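Local coordinates for alpha-L-arabinofuranosidase B (PDB 6SXT), which removes terminal non-reducing alpha-L-arabinofuranose residues by hydrolysis from arabinoxylan, arabinan and related plant polysaccharides and oligosaccharides, at residues S20-A24 and N311-Y317; R23-F29 and D77-N81. All coordinates share one frame; numbering follows the deposited sequence.

Contact 1 of 2, residues S20-A24 and N311-Y317; sequences STTRA and NIVAAKY
Arg23 sets CG between its backbone N and carbonyl carbon (chi1 65°) and then runs extended to NE, which carries its guanidinium to Asn311. On the helix, Asn311 has CG anti to its own N (chi1 178°), beside the carbonyl carbon; this lays the amide alongside the guanidinium, with OD1 toward it. Both terminal nitrogens of Arg23 donate to that one oxygen. Arg23 NH1 lies 2.9 Å from Asn311 OD1, and Arg23 NH2 lies 3.0 Å from the same atom. The NH2 donor sits almost in line with the C=O bond. Asn311 OD1 lies in the guanidinium plane, and the amide plane is only 21° from it. The CB of Ala315 sits over the centre of one guanidinium face of Arg23, 3.8 Å above the plane. Ile312 CG1 packs at the edge, 3.8 Å from Arg23 NH2. Arg23 NE forms a salt bridge to Glu292 OE1 on strand 288-296.

Thr22 OG1 and Tyr317 OH, 2.8 Å apart, share a hydrogen bond. On the loop side, Ser20 OG accepts from the backbone N of Thr22, an ST turn, and from that of Arg23, an ST motif.

The contact joins the loop after strand 15-20 to the last turn of helix 302-315 and the start of strand 317-319. The salt bridge from NE probably balances the buried charge of Arg23, and Tyr317 OH shares the same Glu292 oxygen. Neutral Asn311 adds hydrogen bonds but no charge.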
ATOM      1  N   SER A  20      -7.655   0.005  11.358  1.00 13.33           N
ATOM      2  CA  SER A  20      -8.298   0.264  10.055  1.00 14.23           C
ATOM      3  C   SER A  20      -8.295   1.746   9.777  1.00 14.80           C
ATOM      4  O   SER A  20      -8.628   2.534  10.673  1.00 15.33           O
ATOM      5  CB  SER A  20      -9.754  -0.228  10.009  1.00 13.44           C
ATOM      6  OG  SER A  20     -10.287   0.052   8.718  1.00 13.62           O
ATOM      7  N   THR A  21      -8.001   2.109   8.528  1.00 14.03           N
ATOM      8  CA  THR A  21      -8.157   3.482   8.051  1.00 13.06           C
ATOM      9  C   THR A  21      -9.507   3.667   7.387  1.00 14.12           C
ATOM     10  O   THR A  21      -9.828   4.802   7.044  1.00 14.78           O
ATOM     11  CB  THR A  21      -6.974   3.902   7.184  1.00 13.52           C
ATOM     12  OG1 THR A  21      -6.921   2.989   6.072  1.00 14.63           O
ATOM     13  CG2 THR A  21      -5.674   3.912   7.941  1.00 14.30           C
ATOM     14  N   THR A  22     -10.235   2.593   7.131  1.00 13.90           N
ATOM     15  CA  THR A  22     -11.530   2.670   6.437  1.00 13.40           C
ATOM     16  C   THR A  22     -12.710   2.765   7.393  1.00 13.91           C
ATOM     17  O   THR A  22     -13.691   3.424   7.027  1.00 14.66           O
ATOM     18  CB  THR A  22     -11.696   1.557   5.420  1.00 15.73           C
ATOM     19  OG1 THR A  22     -11.742   0.343   6.156  1.00 14.67           O
ATOM     20  CG2 THR A  22     -10.574   1.568   4.394  1.00 15.15           C
ATOM     21  N   ARG A  23     -12.690   2.036   8.507  1.00 13.76           N
ATOM     22  CA  ARG A  23     -13.907   1.927   9.345  1.00 13.65           C
ATOM     23  C   ARG A  23     -13.608   1.536  10.771  1.00 14.18           C
ATOM     24  O   ARG A  23     -12.561   0.945  11.096  1.00 14.78           O
ATOM     25  CB  ARG A  23     -14.891   0.944   8.726  1.00 14.93           C
ATOM     26  CG  ARG A  23     -14.401  -0.497   8.671  1.00 15.02           C
ATOM     27  CD  ARG A  23     -15.552  -1.395   8.265  1.00 16.17           C
ATOM     28  NE  ARG A  23     -15.188  -2.799   8.214  1.00 15.44           N
ATOM     29  CZ  ARG A  23     -16.011  -3.783   8.579  1.00 15.77           C
ATOM     30  NH1 ARG A  23     -17.234  -3.540   9.032  1.00 16.67           N
ATOM     31  NH2 ARG A  23     -15.570  -5.023   8.505  1.00 15.73           N
ATOM     32  N   ALA A  24     -14.556   1.861  11.637  1.00 14.29           N
ATOM     33  CA  ALA A  24     -14.586   1.302  12.986  1.00 15.19           C
ATOM     34  C   ALA A  24     -14.783  -0.206  12.939  1.00 14.61           C
ATOM     35  O   ALA A  24     -15.586  -0.702  12.092  1.00 15.44           O
ATOM     36  CB  ALA A  24     -15.747   1.956  13.747  1.00 14.86           C
ATOM     37  N   ASN A 311     -19.634  -9.946   8.041  1.00 16.19           N
ATOM     38  CA  ASN A 311     -19.580  -8.511   8.379  1.00 15.49           C
ATOM     39  C   ASN A 311     -18.778  -7.777   7.301  1.00 14.71           C
ATOM     40  O   ASN A 311     -19.205  -6.701   6.850  1.00 16.14           O
ATOM     41  CB  ASN A 311     -19.065  -8.349   9.781  1.00 16.12           C
ATOM     42  CG  ASN A 311     -18.940  -6.900  10.162  1.00 18.30           C
ATOM     43  OD1 ASN A 311     -17.992  -6.225   9.730  1.00 17.14           O
ATOM     44  ND2 ASN A 311     -19.925  -6.401  10.895  1.00 19.35           N
ATOM     45  N   ILE A 312     -17.598  -8.283   6.944  1.00 15.19           N
ATOM     46  CA  ILE A 312     -16.750  -7.675   5.891  1.00 15.42           C
ATOM     47  C   ILE A 312     -17.531  -7.556   4.596  1.00 15.43           C
ATOM     48  O   ILE A 312     -17.549  -6.495   3.979  1.00 15.03           O
ATOM     49  CB  ILE A 312     -15.447  -8.474   5.757  1.00 14.88           C
ATOM     50  CG1 ILE A 312     -14.602  -8.359   7.006  1.00 15.32           C
ATOM     51  CG2 ILE A 312     -14.705  -7.961   4.548  1.00 16.60           C
ATOM     52  CD1 ILE A 312     -13.493  -9.395   7.068  1.00 15.99           C
ATOM     53  N   VAL A 313     -18.187  -8.615   4.163  1.00 15.35           N
ATOM     54  CA  VAL A 313     -18.976  -8.616   2.919  1.00 15.58           C
ATOM     55  C   VAL A 313     -20.049  -7.515   3.044  1.00 16.99           C
ATOM     56  O   VAL A 313     -20.249  -6.750   2.067  1.00 16.89           O
ATOM     57  CB  VAL A 313     -19.588  -9.996   2.635  1.00 15.80           C
ATOM     58  CG1 VAL A 313     -20.614  -9.929   1.518  1.00 17.92           C
ATOM     59  CG2 VAL A 313     -18.486 -10.985   2.266  1.00 18.01           C
ATOM     60  N   ALA A 314     -20.673  -7.401   4.180  1.00 16.39           N
ATOM     61  CA  ALA A 314     -21.748  -6.379   4.339  1.00 17.29           C
ATOM     62  C   ALA A 314     -21.180  -4.968   4.345  1.00 17.86           C
ATOM     63  O   ALA A 314     -21.960  -4.014   4.098  1.00 18.84           O
ATOM     64  CB  ALA A 314     -22.553  -6.653   5.579  1.00 18.56           C
ATOM     65  N   ALA A 315     -19.909  -4.775   4.639  1.00 16.52           N
ATOM     66  CA  ALA A 315     -19.261  -3.446   4.530  1.00 16.82           C
ATOM     67  C   ALA A 315     -19.173  -3.005   3.071  1.00 16.86           C
ATOM     68  O   ALA A 315     -18.989  -1.792   2.833  1.00 17.69           O
ATOM     69  CB  ALA A 315     -17.924  -3.424   5.189  1.00 16.82           C
ATOM     70  N   LYS A 316     -19.245  -3.915   2.110  1.00 15.40           N
ATOM     71  CA  LYS A 316     -19.336  -3.626   0.663  1.00 15.85           C
ATOM     72  C   LYS A 316     -18.165  -2.776   0.159  1.00 16.28           C
ATOM     73  O   LYS A 316     -18.329  -1.661  -0.357  1.00 15.95           O
ATOM     74  CB  LYS A 316     -20.680  -2.991   0.294  1.00 18.56           C
ATOM     75  CG  LYS A 316     -21.822  -3.983   0.450  1.00 21.39           C
ATOM     76  CD  LYS A 316     -23.195  -3.357   0.268  1.00 27.65           C
ATOM     77  CE  LYS A 316     -24.263  -4.441   0.296  1.00 35.23           C
ATOM     78  NZ  LYS A 316     -25.617  -3.845   0.192  1.00 47.43           N
ATOM     79  N   TYR A 317     -16.980  -3.362   0.224  1.00 14.11           N
ATOM     80  CA  TYR A 317     -15.768  -2.789  -0.392  1.00 15.41           C
ATOM     81  C   TYR A 317     -15.891  -2.811  -1.912  1.00 15.49           C
ATOM     82  O   TYR A 317     -16.189  -3.870  -2.507  1.00 16.32           O
ATOM     83  CB  TYR A 317     -14.525  -3.597  -0.010  1.00 15.14           C
ATOM     84  CG  TYR A 317     -13.872  -3.255   1.308  1.00 14.95           C
ATOM     85  CD1 TYR A 317     -14.239  -3.858   2.473  1.00 14.56           C
ATOM     86  CD2 TYR A 317     -12.884  -2.288   1.368  1.00 15.25           C
ATOM     87  CE1 TYR A 317     -13.658  -3.523   3.696  1.00 15.36           C
ATOM     88  CE2 TYR A 317     -12.319  -1.924   2.576  1.00 14.41           C
ATOM     89  CZ  TYR A 317     -12.668  -2.569   3.747  1.00 15.19           C
ATOM     90  OH  TYR A 317     -12.073  -2.195   4.923  1.00 15.58           O
TER

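Contact 2 of 2, residues R23-F29 and D77-N81; sequences RALYSSF and DQSGN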
ATOM      1  N   ARG A  23     -12.690   2.036   8.507  1.00 13.76           N
ATOM      2  CA  ARG A  23     -13.907   1.927   9.345  1.00 13.65           C
ATOM      3  C   ARG A  23     -13.608   1.536  10.771  1.00 14.18           C
ATOM      4  O   ARG A  23     -12.561   0.945  11.096  1.00 14.78           O
ATOM      5  CB  ARG A  23     -14.891   0.944   8.726  1.00 14.93           C
ATOM      6  CG  ARG A  23     -14.401  -0.497   8.671  1.00 15.02           C
ATOM      7  CD  ARG A  23     -15.552  -1.395   8.265  1.00 16.17           C
ATOM      8  NE  ARG A  23     -15.188  -2.799   8.214  1.00 15.44           N
ATOM      9  CZ  ARG A  23     -16.011  -3.783   8.579  1.00 15.77           C
ATOM     10  NH1 ARG A  23     -17.234  -3.540   9.032  1.00 16.67           N
ATOM     11  NH2 ARG A  23     -15.570  -5.023   8.505  1.00 15.73           N
ATOM     12  N   ALA A  24     -14.556   1.861  11.637  1.00 14.29           N
ATOM     13  CA  ALA A  24     -14.586   1.302  12.986  1.00 15.19           C
ATOM     14  C   ALA A  24     -14.783  -0.206  12.939  1.00 14.61           C
ATOM     15  O   ALA A  24     -15.586  -0.702  12.092  1.00 15.44           O
ATOM     16  CB  ALA A  24     -15.747   1.956  13.747  1.00 14.86           C
ATOM     17  N   LEU A  25     -14.121  -0.919  13.842  1.00 15.02           N
ATOM     18  CA  LEU A  25     -14.230  -2.391  13.900  1.00 14.23           C
ATOM     19  C   LEU A  25     -15.020  -2.843  15.118  1.00 16.18           C
ATOM     20  O   LEU A  25     -15.159  -4.058  15.335  1.00 16.04           O
ATOM     21  CB  LEU A  25     -12.816  -2.972  13.855  1.00 14.49           C
ATOM     22  CG  LEU A  25     -12.075  -2.652  12.562  1.00 14.78           C
ATOM     23  CD1 LEU A  25     -10.645  -3.132  12.653  1.00 16.40           C
ATOM     24  CD2 LEU A  25     -12.763  -3.233  11.354  1.00 15.93           C
ATOM     25  N   TYR A  26     -15.444  -1.896  15.941  1.00 16.14           N
ATOM     26  CA  TYR A  26     -16.415  -2.116  17.056  1.00 15.97           C
ATOM     27  C   TYR A  26     -17.615  -1.238  16.781  1.00 17.62           C
ATOM     28  O   TYR A  26     -17.448  -0.079  16.425  1.00 16.28           O
ATOM     29  CB  TYR A  26     -15.811  -1.701  18.398  1.00 16.72           C
ATOM     30  CG  TYR A  26     -14.606  -2.460  18.887  1.00 16.67           C
ATOM     31  CD1 TYR A  26     -13.336  -2.162  18.440  1.00 17.47           C
ATOM     32  CD2 TYR A  26     -14.741  -3.407  19.886  1.00 16.79           C
ATOM     33  CE1 TYR A  26     -12.233  -2.812  18.926  1.00 17.27           C
ATOM     34  CE2 TYR A  26     -13.634  -4.083  20.375  1.00 17.53           C
ATOM     35  CZ  TYR A  26     -12.376  -3.781  19.899  1.00 17.43           C
ATOM     36  OH  TYR A  26     -11.276  -4.418  20.400  1.00 20.00           O
ATOM     37  N   SER A  27     -18.807  -1.735  17.082  1.00 17.76           N
ATOM     38  CA  SER A  27     -20.052  -0.968  16.860  1.00 20.19           C
ATOM     39  C   SER A  27     -20.065   0.305  17.710  1.00 20.75           C
ATOM     40  O   SER A  27     -20.701   1.266  17.273  1.00 23.04           O
ATOM     41  CB  SER A  27     -21.259  -1.862  17.072  1.00 24.25           C
ATOM     42  OG  SER A  27     -21.264  -2.209  18.404  1.00 26.76           O
ATOM     43  N   SER A  28     -19.368   0.385  18.815  1.00 19.76           N
ATOM     44  CA  SER A  28     -19.468   1.595  19.655  1.00 22.49           C
ATOM     45  C   SER A  28     -18.241   2.483  19.463  1.00 22.91           C
ATOM     46  O   SER A  28     -18.105   3.503  20.193  1.00 22.89           O
ATOM     47  CB  SER A  28     -19.625   1.198  21.069  1.00 26.10           C
ATOM     48  OG  SER A  28     -18.492   0.465  21.469  1.00 31.85           O
ATOM     49  N   PHE A  29     -17.292   2.109  18.596  1.00 19.01           N
ATOM     50  CA  PHE A  29     -16.039   2.896  18.482  1.00 17.92           C
ATOM     51  C   PHE A  29     -16.306   4.196  17.730  1.00 17.08           C
ATOM     52  O   PHE A  29     -16.801   4.180  16.576  1.00 17.51           O
ATOM     53  CB  PHE A  29     -14.914   2.106  17.810  1.00 18.39           C
ATOM     54  CG  PHE A  29     -13.633   2.874  17.745  1.00 17.48           C
ATOM     55  CD1 PHE A  29     -12.838   2.984  18.888  1.00 18.99           C
ATOM     56  CD2 PHE A  29     -13.231   3.530  16.597  1.00 16.73           C
ATOM     57  CE1 PHE A  29     -11.656   3.706  18.850  1.00 19.27           C
ATOM     58  CE2 PHE A  29     -12.045   4.240  16.580  1.00 17.89           C
ATOM     59  CZ  PHE A  29     -11.261   4.325  17.711  1.00 17.03           C
ATOM     60  N   ASP A  77      -4.868   1.763  17.348  1.00 15.64           N
ATOM     61  CA  ASP A  77      -5.478   0.527  17.864  1.00 15.35           C
ATOM     62  C   ASP A  77      -6.831   0.889  18.458  1.00 15.90           C
ATOM     63  O   ASP A  77      -6.873   1.592  19.497  1.00 17.33           O
ATOM     64  CB  ASP A  77      -4.524  -0.082  18.882  1.00 15.63           C
ATOM     65  CG  ASP A  77      -5.160  -1.211  19.656  1.00 16.21           C
ATOM     66  OD1 ASP A  77      -6.161  -1.799  19.166  1.00 15.27           O
ATOM     67  OD2 ASP A  77      -4.639  -1.486  20.742  1.00 17.18           O
ATOM     68  N   GLN A  78      -7.923   0.399  17.889  1.00 14.89           N
ATOM     69  CA  GLN A  78      -9.286   0.711  18.354  1.00 15.32           C
ATOM     70  C   GLN A  78      -9.633  -0.061  19.639  1.00 16.95           C
ATOM     71  O   GLN A  78     -10.676   0.231  20.242  1.00 17.45           O
ATOM     72  CB  GLN A  78     -10.319   0.406  17.270  1.00 14.88           C
ATOM     73  CG  GLN A  78     -10.031   1.124  15.988  1.00 14.88           C
ATOM     74  CD  GLN A  78     -11.014   0.753  14.910  1.00 16.02           C
ATOM     75  OE1 GLN A  78     -12.109   0.296  15.225  1.00 15.66           O
ATOM     76  NE2 GLN A  78     -10.590   0.888  13.624  1.00 14.82           N
ATOM     77  N   SER A  79      -8.834  -1.047  20.042  1.00 16.01           N
ATOM     78  CA  SER A  79      -9.198  -2.011  21.123  1.00 16.75           C
ATOM     79  C   SER A  79      -8.993  -1.370  22.490  1.00 20.23           C
ATOM     80  O   SER A  79      -9.512  -1.956  23.469  1.00 21.06           O
ATOM     81  CB  SER A  79      -8.405  -3.283  21.008  1.00 17.28           C
ATOM     82  OG  SER A  79      -7.079  -3.084  21.451  1.00 19.19           O
ATOM     83  N   GLY A  80      -8.230  -0.288  22.562  1.00 20.17           N
ATOM     84  CA  GLY A  80      -7.920   0.304  23.873  1.00 20.15           C
ATOM     85  C   GLY A  80      -6.657  -0.246  24.479  1.00 22.14           C
ATOM     86  O   GLY A  80      -6.288   0.238  25.546  1.00 22.64           O
ATOM     87  N   ASN A  81      -5.956  -1.167  23.831  1.00 19.36           N
ATOM     88  CA  ASN A  81      -4.688  -1.706  24.352  1.00 19.26           C
ATOM     89  C   ASN A  81      -3.497  -0.776  24.076  1.00 20.81           C
ATOM     90  O   ASN A  81      -2.418  -1.097  24.528  1.00 21.77           O
ATOM     91  CB  ASN A  81      -4.416  -3.115  23.851  1.00 19.28           C
ATOM     92  CG  ASN A  81      -5.337  -4.162  24.456  1.00 24.89           C
ATOM     93  OD1 ASN A  81      -6.284  -4.668  23.829  1.00 29.42           O
ATOM     94  ND2 ASN A  81      -5.244  -4.303  25.752  1.00 25.16           N
TER
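Gln78 reaches from one loop turn into another and bonds to the backbone of Arg23 and Leu25. It belongs to a type I beta turn, Asp77 to Gly80, and it faces a second type I turn, Tyr26 to Phe29. Both lie in loops of the catalytic domain.

The side chain begins at CB, which makes a CH-pi contact with Phe29. Gln78 CB lies 3.9 Å from the centroid of the Phe29 ring and 10° off the ring normal. Gln78 CG continues over the same ring, 3.8 Å from Phe29 CZ. The Gln78 chain is extended beyond CG (chi2 177°), which carries CD past the ring towards the backbone of Leu25. The amide plane is 19° from the ring plane, and Gln78 OE1 stays 3.7 Å from Phe29 CD2.

At the tip, Gln78 OE1 accepts from Leu25 N at 2.7 Å. This donor lies in the carbonyl plane, on a lone pair. Gln78 NE2 donates to Arg23 O at 3.2 Å. The amide thus uses both of its polar atoms on backbone groups two residues apart, which fixes its rotation. Leu25 crosses the Gln78 side chain at about a right angle, with CB against OE1.

Tyr26 runs alongside Gln78 in the opposite direction. Its CE1 approaches the carbonyl O of Gln78 obliquely. Tyr26 OH lies 3.1 Å from Ser79 CB.

The 77-81 turn is braced by Asp77. Its OD1 accepts from the backbone N of Ser79, an Asx turn, and from the backbone N of Ala18 on strand 15-20. A further donor, Ser79 OG, lies 2.8 Å from Asp77 OD1, on the syn side of the carboxylate.

In the fold
Contact 1 and contact 2 lie in the catalytic domain, their centres about 12 Å apart and on the same side of the chain's centre. Both start from the stretch that leads out of strand 15-20 towards strand 34-38, and they share Arg23 and Ala24. Contact 2 closes 48 residues along the chain, on the loop after strand 70-75. Contact 1 closes 287 residues along, at the last turn of helix 302-315 and the start of strand 317-319. Arg23 serves both, by its side chain in contact 1 and its carbonyl in contact 2. Ser20 of contact 1 packs against Gln78 and Leu25 of contact 2, so the two contacts touch. One loop therefore ties early and late parts of the domain together, away from the catalytic and sugar-binding residues.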